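Local structure of hypothetical hydrolase (Bacteroides thetaiotaomicron, 3TC9) at residues W141-L152 against G403-F414. The protein probably serves as an auxiliary nutrient-binding protein, joining an immunoglobulin-like IPT/TIG domain to a six-bladed beta-propeller; any hydrolase activity is unproven. Sequence-based numbering, arbitrary orientation.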
ATOM      1  N   TRP B 141      11.209  14.251 -19.970  1.00 38.66           N
ATOM      2  CA  TRP B 141       9.982  14.375 -19.198  1.00 38.23           C
ATOM      3  C   TRP B 141       9.086  13.240 -19.580  1.00 40.36           C
ATOM      4  O   TRP B 141       8.891  12.998 -20.768  1.00 39.53           O
ATOM      5  CB  TRP B 141       9.311  15.745 -19.443  1.00 37.79           C
ATOM      6  CG  TRP B 141       8.424  16.183 -18.329  1.00 39.05           C
ATOM      7  CD1 TRP B 141       7.084  15.958 -18.205  1.00 42.23           C
ATOM      8  CD2 TRP B 141       8.822  16.914 -17.153  1.00 38.68           C
ATOM      9  NE1 TRP B 141       6.614  16.528 -17.037  1.00 41.25           N
ATOM     10  CE2 TRP B 141       7.657  17.141 -16.389  1.00 41.92           C
ATOM     11  CE3 TRP B 141      10.043  17.475 -16.716  1.00 39.69           C
ATOM     12  CZ2 TRP B 141       7.683  17.845 -15.184  1.00 41.05           C
ATOM     13  CZ3 TRP B 141      10.066  18.184 -15.527  1.00 40.54           C
ATOM     14  CH2 TRP B 141       8.896  18.365 -14.774  1.00 41.18           C
ATOM     15  N   LEU B 142       8.635  12.474 -18.578  1.00 35.80           N
ATOM     16  CA  LEU B 142       7.781  11.306 -18.790  1.00 35.67           C
ATOM     17  C   LEU B 142       6.414  11.582 -18.170  1.00 39.24           C
ATOM     18  O   LEU B 142       6.354  12.100 -17.050  1.00 36.74           O
ATOM     19  CB  LEU B 142       8.433  10.044 -18.188  1.00 34.82           C
ATOM     20  CG  LEU B 142       9.647   9.494 -18.938  1.00 39.00           C
ATOM     21  CD1 LEU B 142      10.487   8.584 -18.057  1.00 36.74           C
ATOM     22  CD2 LEU B 142       9.217   8.693 -20.132  1.00 44.86           C
ATOM     23  N   SER B 143       5.316  11.286 -18.914  1.00 36.71           N
ATOM     24  CA  SER B 143       3.950  11.555 -18.450  1.00 36.56           C
ATOM     25  C   SER B 143       2.948  10.577 -19.043  1.00 41.73           C
ATOM     26  O   SER B 143       2.841  10.448 -20.272  1.00 42.21           O
ATOM     27  CB  SER B 143       3.547  12.983 -18.804  1.00 37.46           C
ATOM     28  OG  SER B 143       2.200  13.251 -18.461  1.00 44.85           O
ATOM     29  N   PHE B 144       2.208   9.897 -18.158  1.00 37.17           N
ATOM     30  CA  PHE B 144       1.144   8.990 -18.563  1.00 37.17           C
ATOM     31  C   PHE B 144      -0.058   9.785 -19.038  1.00 41.61           C
ATOM     32  O   PHE B 144      -0.304  10.889 -18.559  1.00 40.23           O
ATOM     33  CB  PHE B 144       0.725   8.080 -17.384  1.00 38.28           C
ATOM     34  CG  PHE B 144       1.569   6.846 -17.247  1.00 39.58           C
ATOM     35  CD1 PHE B 144       1.465   5.805 -18.172  1.00 41.35           C
ATOM     36  CD2 PHE B 144       2.499   6.729 -16.213  1.00 41.48           C
ATOM     37  CE1 PHE B 144       2.279   4.678 -18.072  1.00 41.57           C
ATOM     38  CE2 PHE B 144       3.312   5.594 -16.107  1.00 42.80           C
ATOM     39  CZ  PHE B 144       3.195   4.580 -17.038  1.00 41.19           C
ATOM     40  N   ASP B 145      -0.830   9.214 -19.952  1.00 40.62           N
ATOM     41  CA  ASP B 145      -2.093   9.805 -20.354  1.00 41.64           C
ATOM     42  C   ASP B 145      -3.060   9.563 -19.177  1.00 47.02           C
ATOM     43  O   ASP B 145      -3.215   8.404 -18.774  1.00 45.33           O
ATOM     44  CB  ASP B 145      -2.589   9.165 -21.664  1.00 43.54           C
ATOM     45  CG  ASP B 145      -3.930   9.645 -22.195  1.00 54.28           C
ATOM     46  OD1 ASP B 145      -4.677  10.316 -21.436  1.00 53.21           O
ATOM     47  OD2 ASP B 145      -4.258   9.312 -23.354  1.00 63.29           O
ATOM     48  N   PRO B 146      -3.657  10.623 -18.559  1.00 45.20           N
ATOM     49  CA  PRO B 146      -4.558  10.385 -17.415  1.00 45.55           C
ATOM     50  C   PRO B 146      -5.772   9.510 -17.758  1.00 51.67           C
ATOM     51  O   PRO B 146      -6.314   8.873 -16.853  1.00 52.08           O
ATOM     52  CB  PRO B 146      -5.000  11.805 -17.018  1.00 47.66           C
ATOM     53  CG  PRO B 146      -3.941  12.710 -17.569  1.00 51.14           C
ATOM     54  CD  PRO B 146      -3.562  12.068 -18.861  1.00 46.67           C
ATOM     55  N   LYS B 147      -6.177   9.452 -19.050  1.00 48.64           N
ATOM     56  CA  LYS B 147      -7.332   8.666 -19.504  1.00 49.82           C
ATOM     57  C   LYS B 147      -6.925   7.310 -20.070  1.00 53.66           C
ATOM     58  O   LYS B 147      -7.789   6.502 -20.423  1.00 54.80           O
ATOM     59  CB  LYS B 147      -8.139   9.444 -20.556  1.00 54.61           C
ATOM     60  CG  LYS B 147      -8.703  10.783 -20.083  1.00 75.91           C
ATOM     61  CD  LYS B 147      -9.897  10.620 -19.170  1.00 89.43           C
ATOM     62  CE  LYS B 147     -10.577  11.925 -18.892  1.00100.38           C
ATOM     63  NZ  LYS B 147     -11.481  11.774 -17.743  1.00108.73           N
ATOM     64  N   ASN B 148      -5.618   7.060 -20.182  1.00 48.86           N
ATOM     65  CA  ASN B 148      -5.133   5.780 -20.694  1.00 47.14           C
ATOM     66  C   ASN B 148      -3.772   5.469 -20.094  1.00 47.86           C
ATOM     67  O   ASN B 148      -2.752   5.963 -20.568  1.00 44.83           O
ATOM     68  CB  ASN B 148      -5.083   5.760 -22.223  1.00 45.43           C
ATOM     69  CG  ASN B 148      -4.903   4.383 -22.802  1.00 58.62           C
ATOM     70  OD1 ASN B 148      -4.574   3.408 -22.111  1.00 54.86           O
ATOM     71  ND2 ASN B 148      -5.139   4.267 -24.090  1.00 46.44           N
ATOM     72  N   HIS B 149      -3.772   4.611 -19.066  1.00 44.49           N
ATOM     73  CA  HIS B 149      -2.575   4.202 -18.362  1.00 42.01           C
ATOM     74  C   HIS B 149      -1.686   3.256 -19.211  1.00 46.68           C
ATOM     75  O   HIS B 149      -0.582   2.881 -18.773  1.00 45.48           O
ATOM     76  CB  HIS B 149      -2.926   3.573 -17.002  1.00 42.04           C
ATOM     77  CG  HIS B 149      -1.790   3.661 -16.032  1.00 43.54           C
ATOM     78  ND1 HIS B 149      -1.270   4.887 -15.631  1.00 44.61           N
ATOM     79  CD2 HIS B 149      -1.059   2.675 -15.475  1.00 43.49           C
ATOM     80  CE1 HIS B 149      -0.256   4.596 -14.834  1.00 42.97           C
ATOM     81  NE2 HIS B 149      -0.091   3.279 -14.713  1.00 42.55           N
ATOM     82  N   ASN B 150      -2.121   2.915 -20.438  1.00 43.10           N
ATOM     83  CA  ASN B 150      -1.271   2.116 -21.321  1.00 43.26           C
ATOM     84  C   ASN B 150      -0.431   3.010 -22.197  1.00 45.86           C
ATOM     85  O   ASN B 150       0.444   2.509 -22.904  1.00 45.84           O
ATOM     86  CB  ASN B 150      -2.081   1.141 -22.189  1.00 46.14           C
ATOM     87  CG  ASN B 150      -2.682   0.006 -21.400  1.00 58.75           C
ATOM     88  OD1 ASN B 150      -2.104  -0.492 -20.420  1.00 48.49           O
ATOM     89  ND2 ASN B 150      -3.875  -0.397 -21.794  1.00 51.51           N
ATOM     90  N   HIS B 151      -0.698   4.325 -22.169  1.00 41.16           N
ATOM     91  CA  HIS B 151      -0.004   5.299 -23.000  1.00 40.84           C
ATOM     92  C   HIS B 151       0.903   6.185 -22.156  1.00 42.66           C
ATOM     93  O   HIS B 151       0.440   6.980 -21.339  1.00 39.33           O
ATOM     94  CB  HIS B 151      -1.019   6.134 -23.809  1.00 43.28           C
ATOM     95  CG  HIS B 151      -1.718   5.340 -24.874  1.00 48.06           C
ATOM     96  ND1 HIS B 151      -2.707   5.902 -25.667  1.00 51.15           N
ATOM     97  CD2 HIS B 151      -1.544   4.050 -25.250  1.00 49.44           C
ATOM     98  CE1 HIS B 151      -3.074   4.952 -26.505  1.00 50.93           C
ATOM     99  NE2 HIS B 151      -2.422   3.814 -26.272  1.00 50.37           N
ATOM    100  N   LEU B 152       2.211   6.012 -22.343  1.00 40.89           N
ATOM    101  CA  LEU B 152       3.237   6.782 -21.652  1.00 39.24           C
ATOM    102  C   LEU B 152       3.906   7.715 -22.667  1.00 44.77           C
ATOM    103  O   LEU B 152       4.554   7.251 -23.607  1.00 44.90           O
ATOM    104  CB  LEU B 152       4.257   5.841 -20.968  1.00 37.86           C
ATOM    105  CG  LEU B 152       5.490   6.504 -20.291  1.00 39.54           C
ATOM    106  CD1 LEU B 152       5.064   7.489 -19.194  1.00 38.62           C
ATOM    107  CD2 LEU B 152       6.420   5.450 -19.759  1.00 38.59           C
ATOM    108  N   GLY B 403      14.249  12.292 -17.171  1.00 31.51           N
ATOM    109  CA  GLY B 403      12.824  12.066 -16.938  1.00 29.71           C
ATOM    110  C   GLY B 403      12.610  10.926 -15.967  1.00 33.81           C
ATOM    111  O   GLY B 403      13.430  10.010 -15.879  1.00 32.42           O
ATOM    112  N   ILE B 404      11.509  10.971 -15.220  1.00 31.48           N
ATOM    113  CA  ILE B 404      11.162   9.916 -14.260  1.00 30.32           C
ATOM    114  C   ILE B 404       9.663   9.916 -14.038  1.00 34.84           C
ATOM    115  O   ILE B 404       9.042  10.982 -13.897  1.00 36.81           O
ATOM    116  CB  ILE B 404      11.939  10.039 -12.897  1.00 31.70           C
ATOM    117  CG1 ILE B 404      11.769   8.748 -12.013  1.00 32.18           C
ATOM    118  CG2 ILE B 404      11.554  11.307 -12.132  1.00 29.53           C
ATOM    119  CD1 ILE B 404      12.508   8.766 -10.617  1.00 34.04           C
ATOM    120  N   VAL B 405       9.081   8.721 -13.975  1.00 28.95           N
ATOM    121  CA  VAL B 405       7.677   8.633 -13.620  1.00 27.15           C
ATOM    122  C   VAL B 405       7.504   7.374 -12.764  1.00 30.83           C
ATOM    123  O   VAL B 405       8.170   6.371 -13.016  1.00 27.57           O
ATOM    124  CB  VAL B 405       6.708   8.721 -14.831  1.00 31.68           C
ATOM    125  CG1 VAL B 405       6.823   7.518 -15.767  1.00 31.54           C
ATOM    126  CG2 VAL B 405       5.265   8.932 -14.377  1.00 31.90           C
ATOM    127  N   TYR B 406       6.653   7.445 -11.726  1.00 30.14           N
ATOM    128  CA  TYR B 406       6.336   6.255 -10.959  1.00 31.35           C
ATOM    129  C   TYR B 406       5.025   5.665 -11.540  1.00 39.61           C
ATOM    130  O   TYR B 406       4.058   6.400 -11.771  1.00 40.95           O
ATOM    131  CB  TYR B 406       6.241   6.532  -9.446  1.00 33.21           C
ATOM    132  CG  TYR B 406       5.919   5.286  -8.638  1.00 36.84           C
ATOM    133  CD1 TYR B 406       6.818   4.227  -8.565  1.00 37.98           C
ATOM    134  CD2 TYR B 406       4.695   5.150  -7.986  1.00 39.17           C
ATOM    135  CE1 TYR B 406       6.496   3.046  -7.892  1.00 39.30           C
ATOM    136  CE2 TYR B 406       4.361   3.967  -7.313  1.00 40.18           C
ATOM    137  CZ  TYR B 406       5.270   2.926  -7.263  1.00 46.79           C
ATOM    138  OH  TYR B 406       4.968   1.766  -6.605  1.00 53.53           O
ATOM    139  N   ASP B 407       5.017   4.357 -11.830  1.00 34.61           N
ATOM    140  CA  ASP B 407       3.828   3.686 -12.337  1.00 34.67           C
ATOM    141  C   ASP B 407       3.203   2.901 -11.182  1.00 41.47           C
ATOM    142  O   ASP B 407       3.727   1.863 -10.793  1.00 39.34           O
ATOM    143  CB  ASP B 407       4.190   2.775 -13.522  1.00 35.26           C
ATOM    144  CG  ASP B 407       3.003   2.196 -14.264  1.00 44.47           C
ATOM    145  OD1 ASP B 407       1.927   2.022 -13.642  1.00 44.22           O
ATOM    146  OD2 ASP B 407       3.148   1.900 -15.451  1.00 50.10           O
ATOM    147  N   GLU B 408       2.100   3.409 -10.620  1.00 42.63           N
ATOM    148  CA  GLU B 408       1.397   2.795  -9.483  1.00 43.79           C
ATOM    149  C   GLU B 408       0.794   1.426  -9.826  1.00 45.86           C
ATOM    150  O   GLU B 408       0.818   0.540  -8.990  1.00 43.48           O
ATOM    151  CB  GLU B 408       0.303   3.728  -8.944  1.00 46.22           C
ATOM    152  CG  GLU B 408       0.874   4.952  -8.248  1.00 63.17           C
ATOM    153  CD  GLU B 408      -0.118   5.872  -7.560  1.00 99.58           C
ATOM    154  OE1 GLU B 408      -0.539   5.561  -6.420  1.00107.35           O
ATOM    155  OE2 GLU B 408      -0.397   6.954  -8.124  1.00 94.30           O
ATOM    156  N   GLU B 409       0.297   1.251 -11.054  1.00 44.89           N
ATOM    157  CA  GLU B 409      -0.320   0.008 -11.521  1.00 46.01           C
ATOM    158  C   GLU B 409       0.749  -1.077 -11.808  1.00 49.25           C
ATOM    159  O   GLU B 409       0.567  -2.239 -11.437  1.00 48.88           O
ATOM    160  CB  GLU B 409      -1.172   0.302 -12.769  1.00 49.03           C
ATOM    161  CG  GLU B 409      -2.050  -0.848 -13.266  1.00 68.89           C
ATOM    162  CD  GLU B 409      -1.902  -1.201 -14.738  1.00101.91           C
ATOM    163  OE1 GLU B 409      -2.291  -0.373 -15.596  1.00 85.86           O
ATOM    164  OE2 GLU B 409      -1.414  -2.319 -15.035  1.00106.44           O
ATOM    165  N   ARG B 410       1.871  -0.699 -12.439  1.00 44.49           N
ATOM    166  CA  ARG B 410       2.949  -1.633 -12.764  1.00 42.58           C
ATOM    167  C   ARG B 410       3.980  -1.717 -11.626  1.00 46.64           C
ATOM    168  O   ARG B 410       4.871  -2.553 -11.694  1.00 47.91           O
ATOM    169  CB  ARG B 410       3.603  -1.274 -14.117  1.00 39.10           C
ATOM    170  CG  ARG B 410       2.650  -1.558 -15.280  1.00 48.23           C
ATOM    171  CD  ARG B 410       3.089  -1.061 -16.644  1.00 45.46           C
ATOM    172  NE  ARG B 410       1.968  -1.123 -17.586  1.00 48.24           N
ATOM    173  CZ  ARG B 410       1.184  -0.097 -17.919  1.00 55.35           C
ATOM    174  NH1 ARG B 410       1.402   1.108 -17.412  1.00 30.17           N
ATOM    175  NH2 ARG B 410       0.186  -0.270 -18.774  1.00 49.92           N
ATOM    176  N   GLU B 411       3.817  -0.906 -10.560  1.00 43.45           N
ATOM    177  CA  GLU B 411       4.648  -0.838  -9.331  1.00 42.26           C
ATOM    178  C   GLU B 411       6.153  -0.688  -9.644  1.00 42.55           C
ATOM    179  O   GLU B 411       6.995  -1.395  -9.091  1.00 40.35           O
ATOM    180  CB  GLU B 411       4.390  -2.045  -8.421  1.00 43.96           C
ATOM    181  CG  GLU B 411       2.964  -2.104  -7.892  1.00 56.21           C
ATOM    182  CD  GLU B 411       2.559  -3.454  -7.340  1.00 85.60           C
ATOM    183  OE1 GLU B 411       2.324  -4.384  -8.146  1.00 87.60           O
ATOM    184  OE2 GLU B 411       2.476  -3.581  -6.098  1.00 90.40           O
ATOM    185  N   CYS B 412       6.479   0.259 -10.520  1.00 38.79           N
ATOM    186  CA  CYS B 412       7.866   0.487 -10.909  1.00 38.06           C
ATOM    187  C   CYS B 412       8.074   1.929 -11.337  1.00 35.89           C
ATOM    188  O   CYS B 412       7.118   2.649 -11.577  1.00 34.30           O
ATOM    189  CB  CYS B 412       8.254  -0.474 -12.036  1.00 39.08           C
ATOM    190  SG  CYS B 412       7.349  -0.203 -13.586  1.00 43.78           S
ATOM    191  N   PHE B 413       9.335   2.307 -11.479  1.00 29.92           N
ATOM    192  CA  PHE B 413       9.800   3.581 -12.009  1.00 29.82           C
ATOM    193  C   PHE B 413      10.302   3.391 -13.417  1.00 34.46           C
ATOM    194  O   PHE B 413      10.913   2.368 -13.714  1.00 34.47           O
ATOM    195  CB  PHE B 413      10.949   4.171 -11.153  1.00 31.23           C
ATOM    196  CG  PHE B 413      10.600   4.506  -9.724  1.00 31.92           C
ATOM    197  CD1 PHE B 413      10.628   3.521  -8.732  1.00 33.09           C
ATOM    198  CD2 PHE B 413      10.242   5.810  -9.362  1.00 32.00           C
ATOM    199  CE1 PHE B 413      10.288   3.828  -7.413  1.00 32.83           C
ATOM    200  CE2 PHE B 413       9.924   6.119  -8.039  1.00 33.56           C
ATOM    201  CZ  PHE B 413       9.936   5.122  -7.075  1.00 31.79           C
ATOM    202  N   PHE B 414      10.057   4.378 -14.274  1.00 31.34           N
ATOM    203  CA  PHE B 414      10.586   4.471 -15.629  1.00 30.78           C
ATOM    204  C   PHE B 414      11.459   5.716 -15.667  1.00 32.28           C
ATOM    205  O   PHE B 414      11.014   6.778 -15.234  1.00 30.11           O
ATOM    206  CB  PHE B 414       9.481   4.488 -16.702  1.00 33.24           C
ATOM    207  CG  PHE B 414       8.715   3.188 -16.768  1.00 34.97           C
ATOM    208  CD1 PHE B 414       9.344   2.010 -17.141  1.00 38.30           C
ATOM    209  CD2 PHE B 414       7.369   3.140 -16.436  1.00 39.12           C
ATOM    210  CE1 PHE B 414       8.642   0.798 -17.177  1.00 39.46           C
ATOM    211  CE2 PHE B 414       6.656   1.936 -16.508  1.00 43.21           C
ATOM    212  CZ  PHE B 414       7.297   0.777 -16.898  1.00 40.25           C
TER
HETATM  213  O   HOH W   1      -3.353  -0.192 -18.139  1.00 55.55           O
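Two neighbouring blades of the six-bladed beta-propeller meet where His149 and Asn150, in the turn after strand 141-145, touch Asp407, Glu409 and Arg410 of the hairpin loop after strand 403-407. His149 NE2 donates to Asp407 OD1 (2.6 Å, 166°) in its own ring plane, yet from above the carboxylate plane; Arg410 N reaches the same oxygen from the opposite face, an Asx motif. With CG anti to the backbone N (chi1 -171°), Asp407 brings OD2 to Arg410 NH1 (2.7 Å), a salt bridge on its syn lone pair. The extended Arg410 then grips His149 O end-on, NH1 at 3.0 Å and NH2 at 3.2 Å, while a water donates to both Asn150 OD1 and Glu409 OE1. An asparagine at Asp407 would probably leave the Arg410 guanidinium without its mate in charge and loosen its hold on the His149 carbonyl. Strands 141-145 and 403-407 are the edges of separate five-stranded antiparallel sheets and run nearly parallel (27°), the inner-strand packing of a propeller. Next to the polar turn, Phe144 is sandwiched between His149 CE1 over one face and Leu152 CD1 over the other, and its CD2 lies 4.0 Å from Val405 CG2. Deeper still, Leu142 CB abuts Val405 CG1 (3.9 Å), and Leu142 CD1 extends past Gly403 to Phe414 O (3.4 Å). Gln336 of strand 334-341 ties Leu142 O to Ile404 N.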